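Local atomic coordinates of N-terminal acetyltransferase-like protein (Chaetomium thermophilum, PDB entry 5NNP), a protein that probably serves as the auxiliary subunit of an N-terminal acetyltransferase A complex, a helical-repeat scaffold that holds a partner protein chain. Residues S515-W520 against P554-A559; Y664-S669 against D674-G679. One frame throughout, in Å; residues are numbered along the deposited sequence.

Contact 1. Residues S515-W520 against P554-A559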
# COMPACT_ATOMS: atom_id res chain seq x y z
N SER A 515 -8.79 11.85 -4.28
CA SER A 515 -8.39 12.60 -3.10
C SER A 515 -7.78 11.74 -2.00
O SER A 515 -6.88 12.18 -1.28
CB SER A 515 -9.58 13.34 -2.53
OG SER A 515 -9.81 14.51 -3.29
N ILE A 516 -8.30 10.51 -1.87
CA ILE A 516 -7.71 9.56 -0.95
C ILE A 516 -6.26 9.32 -1.33
O ILE A 516 -5.40 9.20 -0.45
CB ILE A 516 -8.49 8.23 -0.93
CG1 ILE A 516 -9.84 8.43 -0.24
CG2 ILE A 516 -7.72 7.16 -0.20
CD1 ILE A 516 -10.78 7.26 -0.41
N PHE A 517 -5.97 9.29 -2.63
CA PHE A 517 -4.58 9.06 -3.04
C PHE A 517 -3.74 10.30 -2.77
O PHE A 517 -2.57 10.18 -2.43
CB PHE A 517 -4.49 8.60 -4.50
CG PHE A 517 -4.48 7.10 -4.65
CD1 PHE A 517 -3.28 6.40 -4.66
CD2 PHE A 517 -5.66 6.38 -4.68
CE1 PHE A 517 -3.27 5.01 -4.77
CE2 PHE A 517 -5.65 4.97 -4.77
CZ PHE A 517 -4.45 4.30 -4.82
N ASP A 518 -4.33 11.48 -2.85
CA ASP A 518 -3.58 12.68 -2.50
C ASP A 518 -3.20 12.62 -1.02
O ASP A 518 -2.11 13.04 -0.64
CB ASP A 518 -4.39 13.95 -2.79
CG ASP A 518 -4.44 14.30 -4.28
OD1 ASP A 518 -3.63 13.75 -5.06
OD2 ASP A 518 -5.30 15.13 -4.66
N THR A 519 -4.08 12.07 -0.21
CA THR A 519 -3.85 12.01 1.23
C THR A 519 -2.72 11.05 1.56
O THR A 519 -1.85 11.36 2.36
CB THR A 519 -5.10 11.57 1.96
OG1 THR A 519 -6.11 12.56 1.82
CG2 THR A 519 -4.79 11.34 3.45
N TRP A 520 -2.78 9.88 0.94
CA TRP A 520 -1.76 8.87 1.09
C TRP A 520 -0.39 9.45 0.73
O TRP A 520 0.62 9.16 1.38
CB TRP A 520 -2.11 7.68 0.21
CG TRP A 520 -3.27 6.90 0.75
CD1 TRP A 520 -3.97 7.17 1.89
CD2 TRP A 520 -3.85 5.70 0.20
NE1 TRP A 520 -4.95 6.23 2.08
CE2 TRP A 520 -4.90 5.32 1.06
CE3 TRP A 520 -3.60 4.94 -0.95
CZ2 TRP A 520 -5.70 4.19 0.81
CZ3 TRP A 520 -4.39 3.81 -1.19
CH2 TRP A 520 -5.43 3.45 -0.31
N PRO A 554 -3.46 -0.72 -8.49
CA PRO A 554 -4.74 -0.86 -9.19
C PRO A 554 -5.88 -0.14 -8.47
O PRO A 554 -6.86 0.25 -9.13
CB PRO A 554 -4.96 -2.37 -9.22
CG PRO A 554 -3.66 -2.96 -9.12
CD PRO A 554 -2.88 -2.03 -8.19
N PHE A 555 -5.75 0.08 -7.17
CA PHE A 555 -6.73 0.85 -6.40
C PHE A 555 -6.92 2.27 -6.94
O PHE A 555 -8.03 2.80 -6.90
CB PHE A 555 -6.35 0.89 -4.92
CG PHE A 555 -6.98 -0.20 -4.11
CD1 PHE A 555 -7.49 -1.32 -4.73
CD2 PHE A 555 -7.08 -0.10 -2.73
CE1 PHE A 555 -8.09 -2.32 -3.99
CE2 PHE A 555 -7.68 -1.09 -1.98
CZ PHE A 555 -8.19 -2.20 -2.61
N TYR A 556 -5.83 2.88 -7.42
CA TYR A 556 -5.93 4.15 -8.13
C TYR A 556 -6.45 3.95 -9.55
O TYR A 556 -7.35 4.65 -10.01
CB TYR A 556 -4.58 4.88 -8.20
CG TYR A 556 -4.65 6.10 -9.10
CD1 TYR A 556 -5.05 7.33 -8.60
CD2 TYR A 556 -4.38 6.01 -10.47
CE1 TYR A 556 -5.15 8.44 -9.42
CE2 TYR A 556 -4.48 7.11 -11.30
CZ TYR A 556 -4.86 8.32 -10.78
OH TYR A 556 -4.97 9.43 -11.60
N PHE A 557 -5.86 3.00 -10.26
CA PHE A 557 -6.08 2.85 -11.68
C PHE A 557 -7.55 2.63 -12.05
O PHE A 557 -8.06 3.25 -12.97
CB PHE A 557 -5.23 1.70 -12.23
CG PHE A 557 -5.32 1.55 -13.72
CD1 PHE A 557 -4.43 2.21 -14.55
CD2 PHE A 557 -6.32 0.76 -14.29
CE1 PHE A 557 -4.51 2.09 -15.93
CE2 PHE A 557 -6.41 0.63 -15.66
CZ PHE A 557 -5.50 1.30 -16.49
N ARG A 558 -8.23 1.77 -11.31
CA ARG A 558 -9.62 1.43 -11.63
C ARG A 558 -10.55 2.65 -11.61
O ARG A 558 -11.18 2.99 -12.61
CB ARG A 558 -10.14 0.36 -10.67
CG ARG A 558 -11.51 -0.17 -11.05
CD ARG A 558 -11.92 -1.36 -10.21
NE ARG A 558 -13.35 -1.61 -10.30
CZ ARG A 558 -14.03 -2.41 -9.48
NH1 ARG A 558 -13.41 -3.04 -8.50
NH2 ARG A 558 -15.34 -2.56 -9.65
N ALA A 559 -10.61 3.32 -10.46
CA ALA A 559 -11.43 4.52 -10.34
C ALA A 559 -11.00 5.57 -11.35
O ALA A 559 -11.84 6.29 -11.87
CB ALA A 559 -11.35 5.08 -8.93

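Contact 2. Residues Y664-S669 against D674-G679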
# COMPACT_ATOMS: atom_id res chain seq x y z
N TYR A 664 -1.72 10.52 -14.36
CA TYR A 664 -1.22 9.50 -13.44
C TYR A 664 -1.31 8.13 -14.05
O TYR A 664 -0.47 7.27 -13.80
CB TYR A 664 -1.99 9.52 -12.13
CG TYR A 664 -1.63 10.65 -11.21
CD1 TYR A 664 -0.34 11.17 -11.19
CD2 TYR A 664 -2.58 11.19 -10.34
CE1 TYR A 664 -0.00 12.19 -10.33
CE2 TYR A 664 -2.25 12.21 -9.50
CZ TYR A 664 -0.96 12.71 -9.49
OH TYR A 664 -0.62 13.72 -8.64
N ILE A 665 -2.36 7.91 -14.84
CA ILE A 665 -2.56 6.62 -15.47
C ILE A 665 -1.42 6.31 -16.40
O ILE A 665 -0.79 5.27 -16.30
CB ILE A 665 -3.88 6.56 -16.26
CG1 ILE A 665 -5.07 6.78 -15.32
CG2 ILE A 665 -4.00 5.24 -16.99
CD1 ILE A 665 -6.42 6.53 -15.97
N LEU A 666 -1.14 7.25 -17.30
CA LEU A 666 -0.08 7.10 -18.29
C LEU A 666 1.31 7.13 -17.68
O LEU A 666 2.24 6.52 -18.22
CB LEU A 666 -0.19 8.19 -19.36
CG LEU A 666 -1.45 8.16 -20.24
CD1 LEU A 666 -1.42 9.35 -21.17
CD2 LEU A 666 -1.58 6.84 -21.02
N GLN A 667 1.47 7.85 -16.58
CA GLN A 667 2.79 7.99 -15.99
C GLN A 667 3.14 6.86 -15.04
O GLN A 667 4.32 6.53 -14.89
CB GLN A 667 2.91 9.31 -15.26
CG GLN A 667 4.22 9.42 -14.49
CD GLN A 667 4.25 10.60 -13.57
OE1 GLN A 667 3.28 11.36 -13.48
NE2 GLN A 667 5.36 10.77 -12.86
N PHE A 668 2.14 6.27 -14.40
CA PHE A 668 2.45 5.26 -13.39
C PHE A 668 2.05 3.86 -13.84
O PHE A 668 2.58 2.88 -13.32
CB PHE A 668 1.81 5.62 -12.05
CG PHE A 668 2.51 6.77 -11.35
CD1 PHE A 668 3.74 6.57 -10.73
CD2 PHE A 668 1.99 8.05 -11.38
CE1 PHE A 668 4.40 7.63 -10.11
CE2 PHE A 668 2.66 9.11 -10.78
CZ PHE A 668 3.86 8.90 -10.15
N SER A 669 1.17 3.77 -14.82
CA SER A 669 0.72 2.48 -15.35
C SER A 669 0.87 2.38 -16.87
O SER A 669 -0.03 1.89 -17.56
CB SER A 669 -0.75 2.24 -14.97
OG SER A 669 -0.96 2.37 -13.57
N ASP A 674 -5.32 -0.61 -21.45
CA ASP A 674 -6.61 0.05 -21.27
C ASP A 674 -6.41 1.55 -21.10
O ASP A 674 -7.17 2.35 -21.67
CB ASP A 674 -7.36 -0.51 -20.06
CG ASP A 674 -7.82 -1.94 -20.26
OD1 ASP A 674 -8.04 -2.35 -21.42
OD2 ASP A 674 -7.96 -2.66 -19.25
N GLY A 675 -5.38 1.90 -20.32
CA GLY A 675 -4.99 3.28 -20.12
C GLY A 675 -4.53 3.95 -21.41
O GLY A 675 -4.95 5.07 -21.69
N GLN A 676 -3.70 3.27 -22.18
CA GLN A 676 -3.21 3.78 -23.47
C GLN A 676 -4.33 3.98 -24.50
O GLN A 676 -4.34 4.96 -25.26
CB GLN A 676 -2.16 2.83 -24.04
CG GLN A 676 -0.93 2.71 -23.15
CD GLN A 676 -0.20 4.03 -23.04
OE1 GLN A 676 -0.56 4.99 -23.71
NE2 GLN A 676 0.85 4.07 -22.21
N ILE A 677 -5.26 3.04 -24.53
CA ILE A 677 -6.41 3.14 -25.42
C ILE A 677 -7.27 4.34 -25.03
O ILE A 677 -7.74 5.09 -25.90
CB ILE A 677 -7.26 1.86 -25.38
CG1 ILE A 677 -6.44 0.66 -25.86
CG2 ILE A 677 -8.50 2.01 -26.24
CD1 ILE A 677 -7.09 -0.68 -25.59
N ALA A 678 -7.46 4.53 -23.73
CA ALA A 678 -8.27 5.64 -23.22
C ALA A 678 -7.57 6.98 -23.45
O ALA A 678 -8.22 7.98 -23.77
CB ALA A 678 -8.58 5.46 -21.74
N GLY A 679 -6.25 6.99 -23.27
CA GLY A 679 -5.46 8.17 -23.57
C GLY A 679 -5.62 8.59 -25.03
O GLY A 679 -5.79 9.77 -25.34
O HOH W 1 3.12 6.54 -21.19

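Contact 1. Residues S515-W520 against P554-A559
S515 O is gripped twice by T519, whose N binds it at 3.0 Å and whose OG1 reaches it at 3.2 Å from the opposite face of the carbonyl plane, in the same helical turn that carries F517 onto Y556. OG1 approaches at a C=O...OG1 angle of 141°, tilted 30° out of the carbonyl plane; a threonine hydroxyl suits this place because it can fold back onto its own helix. The contact itself is aromatic. Y556 CB sits over one face of the F517 ring, 3.6 Å from its centroid, in a CH-pi contact, while F555 CB lies in the ring plane at the edge, 3.9 Å from F517 CZ. Y556 holds its CG anti to the backbone N, which turns its ring edge toward the face of F517 in a T-shaped pair with planes at 81°. W520 CE3 packs on the other face; phenylalanine suits the place because its flat apolar ring can be covered on both sides. With an alanine in place of F517, the edge of Y556 would probably lose the face it meets, and a gap would open between W520 and the start of the second helix. The tyrosine hydroxyl, at the far end of its ring, is satisfied by F661 O. I487 of helix 487-499 also touches F517 and W520, and the chain of another protein packs against W520, P554 and F555. The contact thus joins the C-terminal part of helix 503-523 to the first turn of helix 554-572, with helix 487-499 and helix 654-668 as neighbours.

Contact 2. Residues Y664-S669 against D674-G679
L666 and Q676 meet through the end of each side chain: L666 CD2 lies 3.4 Å from Q676 OE1 and also touches the amide carbon CD. The two side chains cross obliquely, so a branched methyl rests against the flat amide of the glutamine. The Q676 chain bends at chi2 (-64°), which brings its amide back toward helix 654-668. L666 CD2 also comes within 3.9 Å of G675 O. Beside this pair, I665 CG2, anti to its own backbone N, approaches G675 CA at 3.8 Å. These two residues have the nearest CA atoms of the two segments, 6.2 Å apart, and glycine suits the place because a CB there would point straight at the isoleucine branch. G679, one turn on, likewise offers bare backbone on the side facing L666.

The polar groups are held from the second shell. Q676 NE2 donates to P670 O in the connecting turn, tying the amide to the turn that links the two helices. A water donates to L666 O at 3.1 Å and accepts a weak, long bond from Q676 NE2; the residue four places after L666 is P670, which has no N-H to offer that carbonyl. S669 N still bonds I665 O at 2.9 Å as the helix ends. Farther out, C695, A698 and A699 of helix 689-702 pack on Q676, and C695 on L666 as well, while F557 and L561 of helix 554-572 back I665 and A678. The short axes run 9.4 Å apart with 134° between their directions, a closely packed helical hairpin of the kind from which TPR-like alpha-alpha solenoids are built.

How the contacts relate
Contact 1 closes before contact 2 opens along the chain, yet their centres are only about 14 Å apart and helix 554-572 joins them. Y556 and F557 divide the work: while Y556 serves contact 1, F557 points away from it, and its CE1 packs 3.4 Å from I665 CG2. The same ring touches S669 OG through CD1 at 3.6 Å and comes within 3.9 Å of G675 N through CZ, so it reaches both segments of contact 2. R551 is a second bridge, pairing with D518 of contact 1 by a salt bridge and with Y664 of contact 2 by a cation-pi interaction. The carboxymethyl coenzyme A lies elsewhere in the complex; both contacts are structural packing.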